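Betaine aldehyde dehydrogenase (Staphylococcus aureus subsp. aureus COL, PDB 4QTO) catalyses the NAD-dependent oxidation of betaine aldehyde to glycine betaine. Local coordinates at residues M25-Q35 with I61-D71; E207-F217 with I230-S238. All blocks are in the same frame, centred on the assembly; numbering follows the deposited sequence.

Contact 1: residues M25-Q35 with I61-D71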
# COMPACT_ATOMS: atom_id res chain seq x y z
N MET A 25 10.30 -31.48 33.93
CA MET A 25 11.26 -31.39 35.05
C MET A 25 12.66 -31.85 34.60
O MET A 25 13.67 -31.45 35.19
CB MET A 25 10.76 -32.19 36.26
CG MET A 25 9.39 -31.73 36.79
SD MET A 25 9.35 -30.05 37.46
CE MET A 25 10.35 -30.25 38.94
N GLU A 26 12.70 -32.70 33.58
CA GLU A 26 13.96 -33.15 32.99
C GLU A 26 14.52 -32.06 32.08
O GLU A 26 15.73 -31.89 31.96
CB GLU A 26 13.76 -34.45 32.20
CG GLU A 26 13.48 -35.68 33.05
CD GLU A 26 14.69 -36.16 33.84
OE1 GLU A 26 15.82 -35.73 33.55
OE2 GLU A 26 14.50 -37.00 34.74
N LEU A 27 13.63 -31.34 31.41
CA LEU A 27 14.02 -30.21 30.57
C LEU A 27 14.74 -29.15 31.42
O LEU A 27 15.73 -28.51 30.97
CB LEU A 27 12.79 -29.56 29.94
CG LEU A 27 11.87 -30.46 29.10
CD1 LEU A 27 10.67 -29.66 28.61
CD2 LEU A 27 12.63 -31.10 27.94
N LEU A 28 14.25 -28.99 32.65
CA LEU A 28 14.82 -28.01 33.54
C LEU A 28 16.27 -28.28 33.89
O LEU A 28 17.00 -27.34 34.16
CB LEU A 28 13.98 -27.80 34.80
CG LEU A 28 12.62 -27.13 34.55
CD1 LEU A 28 11.84 -27.04 35.84
CD2 LEU A 28 12.80 -25.75 33.96
N LYS A 29 16.70 -29.54 33.82
CA LYS A 29 18.08 -29.84 34.17
C LYS A 29 19.08 -29.20 33.21
O LYS A 29 20.24 -29.05 33.56
CB LYS A 29 18.33 -31.35 34.37
CG LYS A 29 18.27 -32.24 33.14
CD LYS A 29 18.47 -33.71 33.54
CE LYS A 29 18.62 -34.70 32.38
NZ LYS A 29 17.42 -34.81 31.50
N HIS A 30 18.65 -28.81 32.01
CA HIS A 30 19.56 -28.17 31.05
C HIS A 30 19.27 -26.71 30.78
O HIS A 30 20.00 -26.07 30.03
CB HIS A 30 19.53 -28.92 29.72
CG HIS A 30 19.89 -30.37 29.84
ND1 HIS A 30 21.19 -30.79 30.02
CD2 HIS A 30 19.13 -31.49 29.82
CE1 HIS A 30 21.22 -32.11 30.11
NE2 HIS A 30 19.98 -32.55 30.00
N LEU A 31 18.22 -26.18 31.36
CA LEU A 31 17.82 -24.79 31.11
C LEU A 31 18.69 -23.78 31.87
O LEU A 31 19.06 -24.00 33.04
CB LEU A 31 16.37 -24.59 31.51
CG LEU A 31 15.73 -23.25 31.15
CD1 LEU A 31 15.61 -23.10 29.62
CD2 LEU A 31 14.37 -23.16 31.80
N SER A 32 19.06 -22.69 31.19
CA SER A 32 19.85 -21.64 31.83
C SER A 32 19.08 -21.00 32.97
O SER A 32 17.85 -20.93 32.95
CB SER A 32 20.24 -20.57 30.82
OG SER A 32 20.93 -19.51 31.45
N GLN A 33 19.82 -20.52 33.96
CA GLN A 33 19.25 -19.85 35.11
C GLN A 33 19.58 -18.36 35.10
O GLN A 33 19.22 -17.64 36.02
CB GLN A 33 19.83 -20.44 36.39
CG GLN A 33 19.44 -21.90 36.63
CD GLN A 33 20.09 -22.44 37.90
OE1 GLN A 33 19.40 -22.80 38.89
NE2 GLN A 33 21.41 -22.44 37.92
N ARG A 34 20.27 -17.93 34.05
CA ARG A 34 20.82 -16.59 33.97
C ARG A 34 20.22 -15.63 32.97
O ARG A 34 19.40 -15.99 32.15
CB ARG A 34 22.32 -16.75 33.62
CG ARG A 34 23.15 -17.43 34.72
CD ARG A 34 24.59 -17.45 34.31
NE ARG A 34 25.44 -17.90 35.39
CZ ARG A 34 26.76 -17.71 35.43
NH1 ARG A 34 27.46 -18.14 36.47
NH2 ARG A 34 27.39 -17.09 34.45
N GLN A 35 20.60 -14.37 33.15
CA GLN A 35 20.23 -13.31 32.23
C GLN A 35 21.15 -13.44 31.01
O GLN A 35 22.18 -14.14 31.07
CB GLN A 35 20.48 -11.95 32.90
CG GLN A 35 19.70 -11.78 34.18
CD GLN A 35 19.86 -10.42 34.79
OE1 GLN A 35 18.94 -9.60 34.72
NE2 GLN A 35 21.02 -10.15 35.38
N ILE A 61 9.96 -25.00 41.34
CA ILE A 61 10.42 -25.81 40.24
C ILE A 61 11.76 -25.35 39.64
O ILE A 61 12.39 -26.12 38.92
CB ILE A 61 9.39 -25.88 39.08
CG1 ILE A 61 9.05 -24.46 38.55
CG2 ILE A 61 8.18 -26.67 39.54
CD1 ILE A 61 8.12 -24.39 37.36
N PHE A 62 12.19 -24.12 39.93
CA PHE A 62 13.41 -23.58 39.33
C PHE A 62 13.82 -22.32 40.07
O PHE A 62 13.01 -21.70 40.74
CB PHE A 62 13.14 -23.24 37.86
CG PHE A 62 14.36 -23.27 36.95
CD1 PHE A 62 15.07 -24.45 36.77
CD2 PHE A 62 14.72 -22.16 36.21
CE1 PHE A 62 16.17 -24.49 35.90
CE2 PHE A 62 15.80 -22.21 35.35
CZ PHE A 62 16.51 -23.37 35.18
N THR A 63 15.09 -21.97 39.94
CA THR A 63 15.61 -20.75 40.57
C THR A 63 16.39 -19.99 39.50
O THR A 63 17.28 -20.57 38.86
CB THR A 63 16.50 -21.07 41.77
OG1 THR A 63 15.72 -21.75 42.76
CG2 THR A 63 17.06 -19.77 42.38
N VAL A 64 16.08 -18.71 39.33
CA VAL A 64 16.73 -17.89 38.33
C VAL A 64 17.34 -16.61 38.93
O VAL A 64 17.00 -16.19 40.05
CB VAL A 64 15.74 -17.46 37.21
CG1 VAL A 64 15.16 -18.70 36.53
CG2 VAL A 64 14.64 -16.59 37.78
N SER A 65 18.25 -16.01 38.18
CA SER A 65 18.83 -14.73 38.59
C SER A 65 17.76 -13.66 38.70
O SER A 65 16.79 -13.64 37.93
CB SER A 65 19.84 -14.24 37.57
OG SER A 65 20.94 -15.12 37.50
N GLU A 66 17.92 -12.77 39.67
CA GLU A 66 17.01 -11.62 39.90
C GLU A 66 17.92 -10.38 39.70
O GLU A 66 18.67 -9.96 40.60
CB GLU A 66 16.44 -11.66 41.29
CG GLU A 66 15.51 -10.50 41.64
CD GLU A 66 14.09 -10.69 41.16
OE1 GLU A 66 13.76 -11.65 40.44
OE2 GLU A 66 13.25 -9.88 41.63
N GLY A 67 17.89 -9.85 38.48
CA GLY A 67 18.78 -8.77 38.06
C GLY A 67 18.57 -7.43 38.73
O GLY A 67 17.52 -7.17 39.31
N THR A 68 19.59 -6.59 38.62
CA THR A 68 19.56 -5.26 39.19
C THR A 68 19.32 -4.18 38.13
O THR A 68 19.42 -4.40 36.91
CB THR A 68 20.88 -4.92 39.88
OG1 THR A 68 21.93 -4.80 38.91
CG2 THR A 68 21.25 -5.98 40.89
N LYS A 69 19.03 -2.97 38.60
CA LYS A 69 18.81 -1.89 37.65
C LYS A 69 20.09 -1.59 36.88
O LYS A 69 20.01 -1.14 35.72
CB LYS A 69 18.26 -0.65 38.36
CG LYS A 69 19.21 0.06 39.25
CD LYS A 69 18.47 1.26 39.89
CE LYS A 69 19.40 2.14 40.71
NZ LYS A 69 20.04 1.42 41.84
N GLU A 70 21.26 -1.88 37.45
CA GLU A 70 22.52 -1.69 36.75
C GLU A 70 22.67 -2.71 35.63
O GLU A 70 23.26 -2.43 34.60
CB GLU A 70 23.72 -1.72 37.68
CG GLU A 70 23.81 -0.51 38.63
CD GLU A 70 22.80 -0.54 39.76
OE1 GLU A 70 22.38 -1.63 40.22
OE2 GLU A 70 22.44 0.56 40.24
N ASP A 71 22.18 -3.94 35.87
CA ASP A 71 22.20 -4.97 34.80
C ASP A 71 21.32 -4.48 33.62
O ASP A 71 21.71 -4.57 32.44
CB ASP A 71 21.65 -6.30 35.31
CG ASP A 71 22.57 -7.01 36.30
OD1 ASP A 71 23.81 -6.88 36.18
OD2 ASP A 71 22.04 -7.76 37.17
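The ring of Phe62 is the apolar centre, and it is received by the loop 25-35 in two different ways. Leu28 lies over one face: its CD2 sits 4.2 Å from the ring centroid of Phe62, displaced toward the rim, in a CH-pi contact. The carbonyls of Leu31 and Ser32 instead meet the ring edge in its plane, Ser32 O being 3.4 Å from Phe62 CE2. That oxygen is buried with no hydrogen-bonding partner in the model; the ring edge is what it faces here. Phe62 CG lies roughly anti to the backbone N (chi1 -154°), which swings the ring toward the loop, while Leu31 crosses the ring at about a right angle beside CZ. Leu28 CD1 lies 3.3 Å from Ile61 O, with the Ile61 side chain farther off, and helix 111-122 covers both residues; Met25 SD approaches Ile61 CG2 at the outer end.

Further along, the backbones join: Ser65 N donates to Gln33 O over 2.9 Å. Beyond lies the polar edge. Gln35 NE2 reaches Asp71 OD2 at 3.2 Å, with the acceptor in the amide plane but approached 70° above the carboxylate plane. Thr68 N comes to the same oxygen from the opposite face at 3.1 Å, and Ala45 N is the third donor that holds it; Gln35 OE1 is taken by Leu234 N. With Asp71 N returning to Thr68 OG1, the pair forms a capping box at the start of helix 69-85, just beyond a hairpin of strands 49-54 and 59-65 in which Ile61 and Phe62 make a classic beta bulge opposite Ile52.

Contact 2: residues E207-F217 with I230-S238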
# COMPACT_ATOMS: atom_id res chain seq x y z
N GLU A 207 8.26 -11.64 36.14
CA GLU A 207 9.16 -12.20 37.14
C GLU A 207 8.73 -13.60 37.57
O GLU A 207 9.56 -14.40 37.94
CB GLU A 207 9.30 -11.25 38.35
CG GLU A 207 8.05 -11.02 39.14
CD GLU A 207 7.15 -9.95 38.58
OE1 GLU A 207 7.38 -9.42 37.45
OE2 GLU A 207 6.18 -9.62 39.31
N ILE A 208 7.44 -13.89 37.49
CA ILE A 208 6.96 -15.19 37.93
C ILE A 208 6.93 -16.31 36.88
O ILE A 208 6.75 -17.47 37.23
CB ILE A 208 5.56 -15.10 38.61
CG1 ILE A 208 4.54 -14.42 37.71
CG2 ILE A 208 5.66 -14.32 39.92
CD1 ILE A 208 3.12 -14.54 38.26
N THR A 209 7.12 -15.94 35.60
CA THR A 209 7.08 -16.92 34.48
C THR A 209 8.18 -16.69 33.45
O THR A 209 7.92 -16.31 32.31
CB THR A 209 5.73 -16.82 33.75
OG1 THR A 209 5.56 -15.47 33.26
CG2 THR A 209 4.58 -17.21 34.65
N PRO A 210 9.45 -16.95 33.80
CA PRO A 210 10.54 -16.69 32.86
C PRO A 210 11.00 -17.89 32.03
O PRO A 210 11.85 -17.72 31.16
CB PRO A 210 11.69 -16.35 33.81
CG PRO A 210 11.44 -17.25 34.96
CD PRO A 210 9.95 -17.27 35.15
N LEU A 211 10.44 -19.07 32.25
CA LEU A 211 11.05 -20.29 31.70
C LEU A 211 11.14 -20.40 30.18
O LEU A 211 12.23 -20.61 29.63
CB LEU A 211 10.42 -21.54 32.28
CG LEU A 211 10.43 -21.61 33.80
CD1 LEU A 211 9.77 -22.91 34.26
CD2 LEU A 211 11.81 -21.49 34.39
N THR A 212 10.01 -20.26 29.49
CA THR A 212 10.07 -20.37 28.04
C THR A 212 10.81 -19.19 27.40
O THR A 212 11.33 -19.32 26.29
CB THR A 212 8.67 -20.51 27.42
OG1 THR A 212 7.87 -19.42 27.88
CG2 THR A 212 8.06 -21.85 27.75
N THR A 213 10.87 -18.04 28.07
CA THR A 213 11.59 -16.87 27.54
C THR A 213 13.12 -17.13 27.59
O THR A 213 13.86 -16.83 26.66
CB THR A 213 11.15 -15.56 28.21
OG1 THR A 213 9.72 -15.41 28.08
CG2 THR A 213 11.84 -14.37 27.58
N ILE A 214 13.57 -17.69 28.70
CA ILE A 214 14.97 -18.10 28.79
C ILE A 214 15.23 -19.10 27.65
O ILE A 214 16.24 -18.98 26.94
CB ILE A 214 15.25 -18.76 30.16
CG1 ILE A 214 15.19 -17.73 31.29
CG2 ILE A 214 16.63 -19.43 30.14
CD1 ILE A 214 15.18 -18.35 32.67
N ARG A 215 14.33 -20.07 27.45
CA ARG A 215 14.57 -21.09 26.40
C ARG A 215 14.64 -20.46 25.02
O ARG A 215 15.54 -20.83 24.23
CB ARG A 215 13.51 -22.20 26.45
CG ARG A 215 13.77 -23.34 25.50
CD ARG A 215 15.02 -24.12 25.87
NE ARG A 215 15.22 -25.24 24.92
CZ ARG A 215 16.28 -25.41 24.14
NH1 ARG A 215 17.35 -24.62 24.23
NH2 ARG A 215 16.30 -26.44 23.30
N VAL A 216 13.75 -19.52 24.71
CA VAL A 216 13.78 -18.92 23.37
C VAL A 216 15.07 -18.11 23.18
O VAL A 216 15.59 -18.06 22.06
CB VAL A 216 12.50 -18.12 23.01
CG1 VAL A 216 12.50 -16.75 23.66
CG2 VAL A 216 12.42 -18.01 21.52
N PHE A 217 15.60 -17.47 24.24
CA PHE A 217 16.88 -16.79 24.14
C PHE A 217 18.01 -17.79 23.82
O PHE A 217 18.90 -17.49 23.02
CB PHE A 217 17.20 -15.91 25.32
CG PHE A 217 16.70 -14.51 25.15
CD1 PHE A 217 15.35 -14.22 25.28
CD2 PHE A 217 17.58 -13.51 24.79
CE1 PHE A 217 14.89 -12.93 25.05
CE2 PHE A 217 17.13 -12.21 24.59
CZ PHE A 217 15.80 -11.93 24.72
N ILE A 230 20.33 -8.77 21.01
CA ILE A 230 19.30 -9.33 21.87
C ILE A 230 19.82 -9.41 23.30
O ILE A 230 20.99 -9.76 23.54
CB ILE A 230 18.78 -10.71 21.39
CG1 ILE A 230 19.87 -11.78 21.38
CG2 ILE A 230 18.14 -10.56 20.02
CD1 ILE A 230 19.38 -13.16 21.02
N ASN A 231 18.98 -9.05 24.27
CA ASN A 231 19.34 -9.11 25.66
C ASN A 231 18.10 -9.48 26.48
O ASN A 231 16.97 -9.05 26.15
CB ASN A 231 19.86 -7.77 26.18
CG ASN A 231 20.97 -7.17 25.33
OD1 ASN A 231 22.16 -7.36 25.60
ND2 ASN A 231 20.58 -6.49 24.27
N LEU A 232 18.32 -10.26 27.52
CA LEU A 232 17.29 -10.75 28.42
C LEU A 232 17.64 -10.36 29.85
O LEU A 232 18.68 -10.77 30.38
CB LEU A 232 17.20 -12.29 28.31
CG LEU A 232 16.30 -13.03 29.31
CD1 LEU A 232 14.86 -12.62 29.16
CD2 LEU A 232 16.43 -14.56 29.17
N ILE A 233 16.75 -9.60 30.47
CA ILE A 233 16.86 -9.23 31.87
C ILE A 233 15.81 -10.03 32.61
O ILE A 233 14.68 -10.21 32.11
CB ILE A 233 16.59 -7.73 32.05
CG1 ILE A 233 17.72 -6.92 31.42
CG2 ILE A 233 16.43 -7.36 33.52
CD1 ILE A 233 19.09 -7.11 32.01
N LEU A 234 16.13 -10.49 33.81
CA LEU A 234 15.20 -11.25 34.60
C LEU A 234 15.01 -10.52 35.92
O LEU A 234 16.00 -10.17 36.58
CB LEU A 234 15.72 -12.65 34.88
CG LEU A 234 15.98 -13.56 33.67
CD1 LEU A 234 16.65 -14.86 34.08
CD2 LEU A 234 14.71 -13.86 32.91
N GLY A 235 13.78 -10.33 36.30
CA GLY A 235 13.57 -9.72 37.60
C GLY A 235 12.30 -8.95 37.78
O GLY A 235 11.51 -8.85 36.88
N ALA A 236 12.19 -8.39 38.96
CA ALA A 236 11.05 -7.59 39.39
C ALA A 236 10.86 -6.32 38.61
O ALA A 236 11.81 -5.53 38.45
CB ALA A 236 11.24 -7.20 40.85
N GLY A 237 9.62 -6.09 38.15
CA GLY A 237 9.31 -4.86 37.46
C GLY A 237 9.58 -3.70 38.41
O GLY A 237 10.05 -2.64 38.00
N SER A 238 9.33 -3.91 39.71
CA SER A 238 9.57 -2.87 40.70
C SER A 238 11.05 -2.45 40.86
O SER A 238 11.32 -1.35 41.36
CB SER A 238 9.02 -3.31 42.07
OG SER A 238 9.73 -4.44 42.57
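Leu232 projects from strand 230-232 into the flank of helix 211-223, where Thr213, Ile214 and Phe217 receive it. This is the interior of a beta-alpha-beta crossover in the Rossmann-type domain: strand 200-204 leads through the helix to strand 230-232, parallel to the first. The local helix and strand axes run 9.7 Å apart and roughly antiparallel, at 151°.

The bump is forked. One branch of Leu232, CD1, presses on Thr213 CG2 at 3.8 Å. The side chains of Leu232 and Ile214 cross at about a right angle, and the other branch, CD2, lies 3.8 Å from Ile214 CA, close against the helix backbone. The stem of the fork rests on the Phe217 ring: Leu232 CB stands over its very centre, 3.6 Å from the centroid and only 8° off the normal. With CG anti to the backbone N (chi1 172°), Leu232 can send both methyls back toward the N-terminal end of the helix, to Thr213 and Ile214, while its CB stays on the ring. Ile230 slides past Phe217 in the opposite direction, with CB 3.9 Å from Phe217 CE2, and the end of the ring also reaches the strand backbone, Phe217 CZ lying 3.4 Å from Asn231 O.

Toward the start of the helix, Leu234 splits its methyls between Ile214, CD1 touching CD1, and Pro210 just before the helix, where CD2 meets Pro210 CB at 4.0 Å. Past it the chain turns through Gly235, whose backbone angles only glycine adopts comfortably. Here Glu207 CB rests 3.6 Å from Gly235 O, a carbonyl whose hydrogen bond comes from Lys204 NZ.

Contacts 1 and 2 follow one another along the chain and lie side by side, their centres about 8 Å apart. The seam between them mixes backbone and side chain: Gly67 N stands 2.7 Å from Leu234 O, a probable backbone hydrogen bond, beside the bond from the Gln35 amide, and Gln35 CB packs 3.3 Å from Leu232 O. Leu234 thus shows the two jobs one residue can share, its side chain filling contact 2 while its peptide groups meet contact 1. Leu31 and Ser32 touch Ile214, so the N-terminal loop also lies on the crossover helix. A bound di(hydroxyethyl)ether lies about 4 Å from the Ser32 side chain, and one lies about 7 Å from that of Ile214.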